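Local coordinates for phenylacetaldehyde dehydrogenase (Burkholderia cenocepacia, PDB 4O5H), which probably catalyses the NAD+-dependent oxidation of phenylacetaldehyde to phenylacetate, as a member of the aldehyde dehydrogenase family, at residues A[297-302]-A[334-339]; A[290-295]-A[323-328]; A[41-46]-A[66-71]; A[31-36]-A[235-240]. All coordinates share one frame; numbering follows the deposited sequence.

Interaction 1. Residues A[297-302]-A[334-339]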
loop_
_atom_site.group_PDB
_atom_site.type_symbol
_atom_site.label_atom_id
_atom_site.label_comp_id
_atom_site.label_asym_id
_atom_site.label_seq_id
_atom_site.Cartn_x
_atom_site.Cartn_y
_atom_site.Cartn_z
ATOM N N ASP A 297 34.111 19.431 7.968
ATOM C CA ASP A 297 34.503 20.272 9.088
ATOM C C ASP A 297 34.117 19.528 10.370
ATOM O O ASP A 297 32.952 19.158 10.544
ATOM C CB ASP A 297 33.730 21.581 9.046
ATOM C CG ASP A 297 34.069 22.489 10.205
ATOM O OD1 ASP A 297 33.718 22.213 11.361
ATOM O OD2 ASP A 297 34.685 23.527 9.960
ATOM N N LEU A 298 35.071 19.340 11.274
ATOM C CA LEU A 298 34.841 18.502 12.455
ATOM C C LEU A 298 33.772 19.043 13.401
ATOM O O LEU A 298 32.976 18.272 13.963
ATOM C CB LEU A 298 36.135 18.320 13.239
ATOM C CG LEU A 298 37.322 17.647 12.531
ATOM C CD1 LEU A 298 38.469 17.487 13.514
ATOM C CD2 LEU A 298 36.953 16.302 11.964
ATOM N N ASP A 299 33.724 20.357 13.576
ATOM C CA ASP A 299 32.717 20.944 14.457
ATOM C C ASP A 299 31.318 20.867 13.859
ATOM O O ASP A 299 30.367 20.582 14.570
ATOM C CB ASP A 299 33.059 22.377 14.801
ATOM C CG ASP A 299 34.284 22.475 15.700
ATOM O OD1 ASP A 299 34.443 21.667 16.632
ATOM O OD2 ASP A 299 35.087 23.376 15.478
ATOM N N LYS A 300 31.186 21.167 12.576
ATOM C CA LYS A 300 29.904 21.031 11.882
ATOM C C LYS A 300 29.398 19.604 11.944
ATOM O O LYS A 300 28.177 19.355 12.145
ATOM C CB LYS A 300 30.029 21.420 10.395
ATOM C CG LYS A 300 28.839 20.968 9.493
ATOM C CD LYS A 300 27.865 22.038 8.992
ATOM C CE LYS A 300 27.149 21.648 7.692
ATOM N NZ LYS A 300 28.002 21.603 6.473
ATOM N N ALA A 301 30.292 18.661 11.722
ATOM C CA ALA A 301 29.894 17.251 11.723
ATOM C C ALA A 301 29.465 16.828 13.112
ATOM O O ALA A 301 28.428 16.157 13.269
ATOM C CB ALA A 301 31.018 16.368 11.215
ATOM N N ALA A 302 30.195 17.257 14.129
ATOM C CA ALA A 302 29.867 16.858 15.483
ATOM C C ALA A 302 28.521 17.455 15.899
ATOM O O ALA A 302 27.722 16.795 16.543
ATOM C CB ALA A 302 30.945 17.281 16.463
ATOM N N ILE A 334 33.834 12.319 17.718
ATOM C CA ILE A 334 33.220 11.762 18.892
ATOM C C ILE A 334 33.568 12.542 20.173
ATOM O O ILE A 334 32.709 12.753 21.057
ATOM C CB ILE A 334 33.520 10.241 19.006
ATOM C CG1 ILE A 334 32.340 9.503 19.557
ATOM C CG2 ILE A 334 34.703 9.981 19.922
ATOM C CD1 ILE A 334 31.153 9.521 18.606
ATOM N N GLU A 335 34.809 12.987 20.281
ATOM C CA GLU A 335 35.203 13.816 21.403
ATOM C C GLU A 335 34.294 15.039 21.454
ATOM O O GLU A 335 33.732 15.354 22.498
ATOM C CB GLU A 335 36.644 14.178 21.246
ATOM C CG GLU A 335 37.233 15.155 22.254
ATOM C CD GLU A 335 38.414 15.952 21.675
ATOM O OE1 GLU A 335 38.249 16.936 20.893
ATOM O OE2 GLU A 335 39.540 15.576 22.012
ATOM N N ARG A 336 34.095 15.670 20.311
ATOM C CA ARG A 336 33.228 16.839 20.237
ATOM C C ARG A 336 31.760 16.516 20.544
ATOM O O ARG A 336 31.096 17.288 21.229
ATOM C CB ARG A 336 33.329 17.516 18.878
ATOM C CG ARG A 336 34.652 18.228 18.638
ATOM C CD ARG A 336 34.797 18.526 17.151
ATOM N NE ARG A 336 35.917 19.403 16.866
ATOM C CZ ARG A 336 37.182 19.007 16.828
ATOM N NH1 ARG A 336 37.517 17.734 17.063
ATOM N NH2 ARG A 336 38.135 19.887 16.560
ATOM N N VAL A 337 31.263 15.396 20.020
ATOM C CA VAL A 337 29.852 14.986 20.280
ATOM C C VAL A 337 29.595 14.721 21.772
ATOM O O VAL A 337 28.598 15.145 22.322
ATOM C CB VAL A 337 29.501 13.732 19.457
ATOM C CG1 VAL A 337 28.196 13.138 19.911
ATOM C CG2 VAL A 337 29.481 14.054 17.957
ATOM N N ALA A 338 30.523 14.054 22.441
ATOM C CA ALA A 338 30.409 13.841 23.889
ATOM C C ALA A 338 30.371 15.157 24.672
ATOM O O ALA A 338 29.614 15.283 25.651
ATOM C CB ALA A 338 31.559 12.995 24.374
ATOM N N LYS A 339 31.214 16.127 24.292
ATOM C CA LYS A 339 31.218 17.443 24.966
ATOM C C LYS A 339 29.856 18.108 24.771
ATOM O O LYS A 339 29.310 18.675 25.702
ATOM C CB LYS A 339 32.355 18.357 24.467
#
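Ala302 and Val337 mark the closest backbone approach, 5.1 Å between their CA atoms, where the short axes of helices 298-302 and 334-339 pass 8.9 Å apart at a crossing angle of -52°. Arg336 is the main side chain here; it touches Leu298, Asp299 and Ala302. Its chain is extended from CG to NE and reaches across to the first turn of the other helix. There Arg336 NE donates to Asp299 OD1 at 2.7 Å, a salt bridge with an N-H...O angle of 146°. The oxygen lies in the guanidinium plane, but NE stands above the carboxylate plane, and the two planes are turned 47° apart. Leu298 lies over one guanidinium face, with CB above its centre and CD1 3.7 Å from Arg336 NH1. Arg336 NH1 also makes a hydrogen bond to Gly332 O, in its own helix. One turn further along from Leu298, Ala302 CB meets Arg336 CB at 3.4 Å and Val337 CG2 at 3.8 Å. Helices 298-310 and 330-343 flank the seven-stranded sheet on the face of Val292 and Ile325. The first is the crossover helix of a beta-alpha-beta unit. Val337 packs on Val400 and Leu420 of strands 399-402 and 419-425.

Interaction 2. Residues A[290-295]-A[323-328]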
loop_
_atom_site.group_PDB
_atom_site.type_symbol
_atom_site.label_atom_id
_atom_site.label_comp_id
_atom_site.label_asym_id
_atom_site.label_seq_id
_atom_site.Cartn_x
_atom_site.Cartn_y
_atom_site.Cartn_z
ATOM N N VAL A 290 23.948 7.583 10.371
ATOM C CA VAL A 290 24.526 8.859 10.051
ATOM C C VAL A 290 25.948 8.566 9.603
ATOM O O VAL A 290 26.768 8.062 10.394
ATOM C CB VAL A 290 24.564 9.714 11.321
ATOM C CG1 VAL A 290 25.310 11.016 11.083
ATOM C CG2 VAL A 290 23.150 9.980 11.823
ATOM N N ILE A 291 26.257 8.858 8.354
ATOM C CA ILE A 291 27.571 8.533 7.786
ATOM C C ILE A 291 28.380 9.794 7.605
ATOM O O ILE A 291 27.995 10.669 6.854
ATOM C CB ILE A 291 27.398 7.856 6.431
ATOM C CG1 ILE A 291 26.588 6.572 6.586
ATOM C CG2 ILE A 291 28.751 7.563 5.778
ATOM C CD1 ILE A 291 26.202 5.967 5.243
ATOM N N VAL A 292 29.508 9.868 8.283
ATOM C CA VAL A 292 30.376 11.040 8.204
ATOM C C VAL A 292 31.634 10.740 7.411
ATOM O O VAL A 292 32.475 9.916 7.813
ATOM C CB VAL A 292 30.738 11.521 9.620
ATOM C CG1 VAL A 292 31.599 12.794 9.561
ATOM C CG2 VAL A 292 29.445 11.760 10.424
ATOM N N LEU A 293 31.777 11.437 6.287
ATOM C CA LEU A 293 32.948 11.261 5.417
ATOM C C LEU A 293 34.124 12.117 5.892
ATOM O O LEU A 293 33.936 13.067 6.643
ATOM C CB LEU A 293 32.579 11.553 3.958
ATOM C CG LEU A 293 31.450 10.697 3.384
ATOM C CD1 LEU A 293 31.283 10.912 1.888
ATOM C CD2 LEU A 293 31.651 9.210 3.690
ATOM N N PRO A 294 35.366 11.754 5.478
ATOM C CA PRO A 294 36.537 12.363 6.107
ATOM C C PRO A 294 36.807 13.788 5.666
ATOM O O PRO A 294 37.665 14.417 6.243
ATOM C CB PRO A 294 37.696 11.454 5.677
ATOM C CG PRO A 294 37.224 10.762 4.460
ATOM C CD PRO A 294 35.731 10.632 4.606
ATOM N N ASP A 295 36.076 14.313 4.688
ATOM C CA ASP A 295 36.299 15.687 4.244
ATOM C C ASP A 295 35.562 16.750 5.067
ATOM O O ASP A 295 35.688 17.925 4.748
ATOM C CB ASP A 295 35.936 15.850 2.767
ATOM C CG ASP A 295 34.399 15.667 2.489
ATOM O OD1 ASP A 295 33.885 14.545 2.656
ATOM O OD2 ASP A 295 33.767 16.650 2.050
ATOM N N ALA A 323 25.973 6.223 14.450
ATOM C CA ALA A 323 26.883 7.085 13.734
ATOM C C ALA A 323 28.068 6.264 13.261
ATOM O O ALA A 323 28.723 5.593 14.045
ATOM C CB ALA A 323 27.333 8.237 14.598
ATOM N N TYR A 324 28.310 6.291 11.955
ATOM C CA TYR A 324 29.467 5.657 11.361
ATOM C C TYR A 324 30.341 6.781 10.835
ATOM O O TYR A 324 29.977 7.491 9.896
ATOM C CB TYR A 324 29.028 4.691 10.256
ATOM C CG TYR A 324 28.204 3.556 10.801
ATOM C CD1 TYR A 324 28.792 2.539 11.543
ATOM C CD2 TYR A 324 26.814 3.533 10.638
ATOM C CE1 TYR A 324 28.020 1.508 12.061
ATOM C CE2 TYR A 324 26.042 2.526 11.155
ATOM C CZ TYR A 324 26.632 1.513 11.873
ATOM O OH TYR A 324 25.876 0.517 12.400
ATOM N N ILE A 325 31.524 6.918 11.425
ATOM C CA ILE A 325 32.388 8.043 11.146
ATOM C C ILE A 325 33.745 7.547 10.658
ATOM O O ILE A 325 34.326 6.641 11.242
ATOM C CB ILE A 325 32.630 8.870 12.414
ATOM C CG1 ILE A 325 31.293 9.348 12.975
ATOM C CG2 ILE A 325 33.556 10.033 12.124
ATOM C CD1 ILE A 325 31.361 9.620 14.475
ATOM N N HIS A 326 34.204 8.118 9.550
ATOM C CA HIS A 326 35.413 7.663 8.951
ATOM C C HIS A 326 36.545 7.700 9.992
ATOM O O HIS A 326 36.672 8.658 10.751
ATOM C CB HIS A 326 35.739 8.508 7.718
ATOM C CG HIS A 326 36.872 7.962 6.918
ATOM N ND1 HIS A 326 38.178 8.103 7.312
ATOM C CD2 HIS A 326 36.902 7.234 5.779
ATOM C CE1 HIS A 326 38.974 7.505 6.449
ATOM N NE2 HIS A 326 38.222 6.967 5.510
ATOM N N SER A 327 37.376 6.666 9.977
ATOM C CA SER A 327 38.439 6.508 10.954
ATOM C C SER A 327 39.431 7.683 11.023
ATOM O O SER A 327 39.934 7.990 12.098
ATOM C CB SER A 327 39.210 5.198 10.697
ATOM O OG SER A 327 39.719 5.145 9.371
ATOM N N LYS A 328 39.710 8.348 9.914
ATOM C CA LYS A 328 40.561 9.554 9.946
ATOM C C LYS A 328 40.000 10.656 10.850
ATOM O O LYS A 328 40.781 11.406 11.434
ATOM C CB LYS A 328 40.901 10.101 8.534
#
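Val290, Ile291 and Val292 pair in parallel register with Ala323, Tyr324 and Ile325. Three backbone hydrogen bonds join the strands: Tyr324 N to Val290 O at 2.8 Å, Val292 N to Tyr324 O at 2.9 Å, and His326 N to Val292 O at 3.0 Å. Tyr324 thus bonds to residues 290 and 292, and Val292 to Tyr324 and His326, the staggered pattern of parallel strands. CA-H...O contacts support it, from Ala323 CA to Val290 O and from Ile291 CA to Tyr324 O.

The apolar contact is between Val292 and Ile325, which lie side by side and point the same way. Val292 CG2 is 4.0 Å from Ile325 CG1.

Just past Val292, a CH-pi contact joins Pro294 to His326. Pro294 CG sits over the centre of the His326 ring, 3.8 Å from its centroid and 13° off the ring normal. His326 CG is anti to the backbone N (chi1 -171°), which places it beside Pro294 CD and CG. The ring's rotation is held by Lys328 N, which donates to His326 ND1 at 3.0 Å, and Phe425 meets the ring edge-to-face.

The two strands are central in a seven-stranded sheet and belong to a beta-alpha-beta unit whose crossover helix is 298-310. Val290 and Val292 pack on that helix, and Ile325 packs on helix 330-343. Tyr324 points to the other face, where its hydroxyl is hydrogen-bonded to Gln406 and Arg322. Strand 443-447 flanks 288-292, and strand 419-425 flanks 320-326.

Interaction 3. Residues A[41-46]-A[66-71]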
loop_
_atom_site.group_PDB
_atom_site.type_symbol
_atom_site.label_atom_id
_atom_site.label_comp_id
_atom_site.label_asym_id
_atom_site.label_seq_id
_atom_site.Cartn_x
_atom_site.Cartn_y
_atom_site.Cartn_z
ATOM N N ASP A 41 -18.395 11.805 26.810
ATOM C CA ASP A 41 -17.613 10.911 27.627
ATOM C C ASP A 41 -17.666 9.522 27.032
ATOM O O ASP A 41 -18.440 9.252 26.126
ATOM C CB ASP A 41 -18.199 10.864 28.998
ATOM C CG ASP A 41 -18.322 12.231 29.589
ATOM O OD1 ASP A 41 -17.334 12.948 29.587
ATOM O OD2 ASP A 41 -19.428 12.579 30.059
ATOM N N ALA A 42 -16.865 8.619 27.570
ATOM C CA ALA A 42 -16.970 7.214 27.211
ATOM C C ALA A 42 -18.288 6.666 27.753
ATOM O O ALA A 42 -18.738 7.091 28.816
ATOM C CB ALA A 42 -15.797 6.455 27.787
ATOM N N ALA A 43 -18.870 5.673 27.064
ATOM C CA ALA A 43 -20.080 5.023 27.537
ATOM C C ALA A 43 -19.898 4.540 28.971
ATOM O O ALA A 43 -20.844 4.567 29.749
ATOM C CB ALA A 43 -20.475 3.857 26.612
ATOM N N SER A 44 -18.701 4.054 29.297
ATOM C CA SER A 44 -18.456 3.482 30.615
ATOM C C SER A 44 -18.295 4.562 31.703
ATOM O O SER A 44 -18.249 4.249 32.871
ATOM C CB SER A 44 -17.168 2.646 30.576
ATOM O OG SER A 44 -16.033 3.485 30.404
ATOM N N GLY A 45 -18.145 5.814 31.310
ATOM C CA GLY A 45 -17.664 6.813 32.231
ATOM C C GLY A 45 -16.156 6.764 32.582
ATOM O O GLY A 45 -15.687 7.646 33.262
ATOM N N ARG A 46 -15.394 5.764 32.153
ATOM C CA ARG A 46 -14.005 5.650 32.579
ATOM C C ARG A 46 -13.137 6.743 31.999
ATOM O O ARG A 46 -13.388 7.249 30.909
ATOM C CB ARG A 46 -13.392 4.279 32.229
ATOM C CG ARG A 46 -13.813 3.137 33.190
ATOM C CD ARG A 46 -12.979 1.860 33.016
ATOM N NE ARG A 46 -13.411 1.169 31.832
ATOM C CZ ARG A 46 -13.283 -0.143 31.612
ATOM N NH1 ARG A 46 -12.727 -0.963 32.508
ATOM N NH2 ARG A 46 -13.713 -0.649 30.464
ATOM N N ASP A 66 -13.803 2.554 24.836
ATOM C CA ASP A 66 -13.752 1.141 24.458
ATOM C C ASP A 66 -14.297 0.987 23.034
ATOM O O ASP A 66 -14.528 1.988 22.324
ATOM C CB ASP A 66 -14.395 0.220 25.534
ATOM C CG ASP A 66 -15.929 0.332 25.616
ATOM O OD1 ASP A 66 -16.587 0.908 24.749
ATOM O OD2 ASP A 66 -16.516 -0.166 26.591
ATOM N N GLU A 67 -14.492 -0.253 22.630
ATOM C CA GLU A 67 -14.964 -0.593 21.316
ATOM C C GLU A 67 -16.308 0.076 20.970
ATOM O O GLU A 67 -16.527 0.491 19.811
ATOM C CB GLU A 67 -15.067 -2.136 21.215
ATOM C CG GLU A 67 -15.274 -2.618 19.802
ATOM C CD GLU A 67 -14.960 -4.120 19.623
ATOM O OE1 GLU A 67 -15.398 -4.915 20.491
ATOM O OE2 GLU A 67 -14.299 -4.502 18.598
ATOM N N ARG A 68 -17.187 0.232 21.954
ATOM C CA ARG A 68 -18.504 0.856 21.725
ATOM C C ARG A 68 -18.324 2.288 21.260
ATOM O O ARG A 68 -18.966 2.735 20.323
ATOM C CB ARG A 68 -19.352 0.912 23.012
ATOM C CG ARG A 68 -19.736 -0.419 23.604
ATOM C CD ARG A 68 -20.408 -0.242 24.979
ATOM N NE ARG A 68 -19.442 0.050 26.034
ATOM C CZ ARG A 68 -19.746 0.224 27.316
ATOM N NH1 ARG A 68 -21.009 0.170 27.741
ATOM N NH2 ARG A 68 -18.782 0.460 28.195
ATOM N N ASP A 69 -17.442 3.014 21.935
ATOM C CA ASP A 69 -17.224 4.418 21.596
ATOM C C ASP A 69 -16.578 4.539 20.208
ATOM O O ASP A 69 -16.924 5.420 19.409
ATOM C CB ASP A 69 -16.367 5.123 22.668
ATOM C CG ASP A 69 -16.902 4.891 24.076
ATOM O OD1 ASP A 69 -18.059 5.304 24.369
ATOM O OD2 ASP A 69 -16.196 4.263 24.877
ATOM N N VAL A 70 -15.637 3.673 19.932
ATOM C CA VAL A 70 -14.948 3.689 18.622
ATOM C C VAL A 70 -15.952 3.390 17.513
ATOM O O VAL A 70 -15.961 4.077 16.506
ATOM C CB VAL A 70 -13.793 2.701 18.563
ATOM C CG1 VAL A 70 -13.229 2.601 17.146
ATOM C CG2 VAL A 70 -12.692 3.119 19.515
ATOM N N GLN A 71 -16.787 2.382 17.718
ATOM C CA GLN A 71 -17.854 2.072 16.752
ATOM C C GLN A 71 -18.785 3.253 16.502
ATOM O O GLN A 71 -19.161 3.496 15.377
ATOM C CB GLN A 71 -18.665 0.877 17.196
ATOM C CG GLN A 71 -17.880 -0.418 16.998
ATOM C CD GLN A 71 -18.468 -1.575 17.737
ATOM O OE1 GLN A 71 -19.404 -1.440 18.523
ATOM N NE2 GLN A 71 -17.926 -2.734 17.489
HETATM O O HOH W 1 -19.277 7.754 23.576
HETATM O O HOH W 2 -16.811 2.969 27.226
#
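A capping box at the start of helix 67-82 meets a type I beta turn, Ala42 to Gly45, in the loop between strands 38-40 and 47-52. Asp66 is the N-cap: its OD1 accepts from Arg68 N. In return, Asp69 OD2 accepts from Asp66 N at 2.9 Å through its anti lone pair. Asp69 also reaches the turn. Its OD1 accepts from Ala43 N at 2.8 Å, on the syn side, with an N-H...O angle of 160°. Ala42 CB rests against the same carboxylate, 3.7 Å from Asp69 OD2.

Two waters extend this grip. Water 1 donates to Asp41 O and to Asp69 OD1. Water 2 accepts from Ser44 N and donates to Asp69 OD2 at 2.8 Å.

Arg68 bends at chi3 and turns back to Asp66. Arg68 NH2 donates to Asp66 OD2 at 2.8 Å and Arg68 NE to the same oxygen at 3.0 Å; a weak bond joins Arg68 NE to Asp66 OD1. The guanidinium is therefore held side-on. Ala43 CB lies over the centre of one face, 3.8 Å from Arg68 CZ. Ser44 CB approaches Arg68 NH2 at 3.6 Å. Within the turn, Ser44 OG accepts from Arg46 N, an ST turn.

Both Asp69 oxygens accept from a backbone N-H and from a water. The buried carboxylate is thus well satisfied, and its position near the helix N terminus probably favours the charged form. One side chain serves both the helix start and the turn.

Interaction 4. Residues A[31-36]-A[235-240]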
loop_
_atom_site.group_PDB
_atom_site.type_symbol
_atom_site.label_atom_id
_atom_site.label_comp_id
_atom_site.label_asym_id
_atom_site.label_seq_id
_atom_site.Cartn_x
_atom_site.Cartn_y
_atom_site.Cartn_z
ATOM N N LYS A 31 -12.688 17.308 30.039
ATOM C CA LYS A 31 -12.296 16.942 28.656
ATOM C C LYS A 31 -13.234 15.871 28.175
ATOM O O LYS A 31 -13.545 14.934 28.918
ATOM C CB LYS A 31 -10.876 16.334 28.580
ATOM C CG LYS A 31 -9.789 17.103 29.307
ATOM C CD LYS A 31 -9.478 18.451 28.691
ATOM C CE LYS A 31 -8.374 19.068 29.513
ATOM N NZ LYS A 31 -8.712 19.331 30.948
ATOM N N GLN A 32 -13.564 15.941 26.897
ATOM C CA GLN A 32 -14.411 14.952 26.254
ATOM C C GLN A 32 -13.877 14.572 24.870
ATOM O O GLN A 32 -13.070 15.292 24.291
ATOM C CB GLN A 32 -15.808 15.527 26.127
ATOM C CG GLN A 32 -16.442 15.803 27.468
ATOM C CD GLN A 32 -17.852 16.211 27.330
ATOM O OE1 GLN A 32 -18.151 17.266 26.762
ATOM N NE2 GLN A 32 -18.760 15.368 27.816
ATOM N N MET A 33 -14.364 13.450 24.349
ATOM C CA MET A 33 -14.091 13.037 22.968
ATOM C C MET A 33 -15.015 13.792 22.008
ATOM O O MET A 33 -16.089 14.209 22.392
ATOM C CB MET A 33 -14.377 11.549 22.787
ATOM C CG MET A 33 -13.498 10.689 23.623
ATOM S SD MET A 33 -13.787 8.951 23.386
ATOM C CE MET A 33 -15.307 8.629 24.299
ATOM N N LEU A 34 -14.631 13.849 20.743
ATOM C CA LEU A 34 -15.483 14.422 19.702
ATOM C C LEU A 34 -16.043 13.302 18.838
ATOM O O LEU A 34 -15.289 12.665 18.073
ATOM C CB LEU A 34 -14.669 15.396 18.850
ATOM C CG LEU A 34 -15.412 16.010 17.655
ATOM C CD1 LEU A 34 -16.625 16.772 18.130
ATOM C CD2 LEU A 34 -14.503 16.928 16.874
ATOM N N ILE A 35 -17.319 13.011 19.011
ATOM C CA ILE A 35 -17.949 11.898 18.323
ATOM C C ILE A 35 -19.169 12.415 17.575
ATOM O O ILE A 35 -20.200 12.741 18.179
ATOM C CB ILE A 35 -18.326 10.773 19.305
ATOM C CG1 ILE A 35 -17.046 10.262 19.932
ATOM C CG2 ILE A 35 -19.071 9.633 18.599
ATOM C CD1 ILE A 35 -17.219 9.196 20.965
ATOM N N GLY A 36 -19.032 12.531 16.265
ATOM C CA GLY A 36 -20.077 13.130 15.461
ATOM C C GLY A 36 -20.331 14.570 15.902
ATOM O O GLY A 36 -19.387 15.333 16.107
ATOM N N ASN A 235 -13.559 13.002 13.879
ATOM C CA ASN A 235 -13.939 12.442 15.174
ATOM C C ASN A 235 -12.668 12.062 15.899
ATOM O O ASN A 235 -11.685 11.658 15.266
ATOM C CB ASN A 235 -14.776 11.193 14.966
ATOM C CG ASN A 235 -15.922 11.420 14.008
ATOM O OD1 ASN A 235 -16.985 11.881 14.422
ATOM N ND2 ASN A 235 -15.674 11.235 12.714
ATOM N N ILE A 236 -12.649 12.268 17.211
ATOM C CA ILE A 236 -11.441 12.085 18.015
ATOM C C ILE A 236 -11.748 11.268 19.244
ATOM O O ILE A 236 -12.519 11.695 20.109
ATOM C CB ILE A 236 -10.828 13.400 18.448
ATOM C CG1 ILE A 236 -10.563 14.287 17.232
ATOM C CG2 ILE A 236 -9.483 13.171 19.164
ATOM C CD1 ILE A 236 -10.081 15.702 17.536
ATOM N N VAL A 237 -11.126 10.097 19.337
ATOM C CA VAL A 237 -11.389 9.153 20.420
ATOM C C VAL A 237 -10.140 8.913 21.215
ATOM O O VAL A 237 -9.094 8.653 20.623
ATOM C CB VAL A 237 -11.948 7.803 19.907
ATOM C CG1 VAL A 237 -13.340 7.988 19.335
ATOM C CG2 VAL A 237 -11.102 7.188 18.820
ATOM N N THR A 238 -10.229 8.974 22.544
ATOM C CA THR A 238 -9.027 8.870 23.406
ATOM C C THR A 238 -9.101 7.549 24.135
ATOM O O THR A 238 -10.191 7.020 24.318
ATOM C CB THR A 238 -8.960 10.009 24.417
ATOM O OG1 THR A 238 -10.244 10.176 25.079
ATOM C CG2 THR A 238 -8.582 11.311 23.719
ATOM N N GLY A 239 -7.942 6.983 24.467
ATOM C CA GLY A 239 -7.893 5.695 25.182
ATOM C C GLY A 239 -6.663 4.883 24.890
ATOM O O GLY A 239 -5.736 5.383 24.250
ATOM N N TYR A 240 -6.679 3.605 25.279
ATOM C CA TYR A 240 -5.527 2.745 25.106
ATOM C C TYR A 240 -5.427 2.177 23.717
ATOM O O TYR A 240 -6.441 1.885 23.069
ATOM C CB TYR A 240 -5.566 1.594 26.106
ATOM C CG TYR A 240 -5.487 2.048 27.523
ATOM C CD1 TYR A 240 -4.315 2.600 27.995
ATOM C CD2 TYR A 240 -6.580 1.931 28.408
ATOM C CE1 TYR A 240 -4.212 3.033 29.300
ATOM C CE2 TYR A 240 -6.476 2.369 29.723
ATOM C CZ TYR A 240 -5.298 2.914 30.145
ATOM O OH TYR A 240 -5.158 3.373 31.424
#
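Leu34 and Ile236 form an antiparallel hydrogen-bonded pair, with both backbone bonds made: Ile236 N to Leu34 O at 2.8 Å and Leu34 N to Ile236 O at 3.1 Å. It is a single bridge. Beyond it a side chain continues the connection. Gly36 N donates to Asn235 OD1 at 2.8 Å, with an angle of 157° at the hydrogen and the donor in the plane of the amide carbonyl. The other end of this amide is used too: Asn235 ND2 donates to Gly232 O and Val205 O, so the buried group is fixed on both sides.

At the opposite end Met33 crosses Thr238 at a slant, bent at chi3 (-77°). Met33 CB touches Ile236 O at 3.3 Å, and Met33 CG is 3.6 Å from Thr238 OG1. The sulphur receives a weak hydrogen bond from Thr238 N, 3.7 Å to Met33 SD, and lies 4.1 Å from Val237 CB. The main partner of the Thr238 hydroxyl is Pro63 O. Leu34 CB and Ile236 CB pack at 4.3 Å.

Strand 234-236 pairs in parallel with 204-208 in a mixed sheet; strand 33-35 meets its other side by one antiparallel bridge. The polar groups in this buried seam are largely paired, by backbone at the bridge, by an amide at one end and by a weak N-H...S hydrogen bond at the other.

How the interactions relate
From the N terminus, residues 31-36 come first and pair with 235-240, closing interaction 4, the longest loop of the four. Interaction 3 is nested inside that loop, closing 41-46 on 66-71. The two touch: Met33 CE lies against Ala42, Asp41 and Asp69, so strand 33-35 links the sheet holding strand 234-236 to the start of helix 67-82. Further along the chain, interactions 2 and 1 cross, their segments alternating as 290-295, 297-302, 323-328 and 334-339. They meet where Ala301 packs on Val292 and Ile334 on Ile325, joining two helices to one sheet. These two regions lie on opposite sides of the chain's centre.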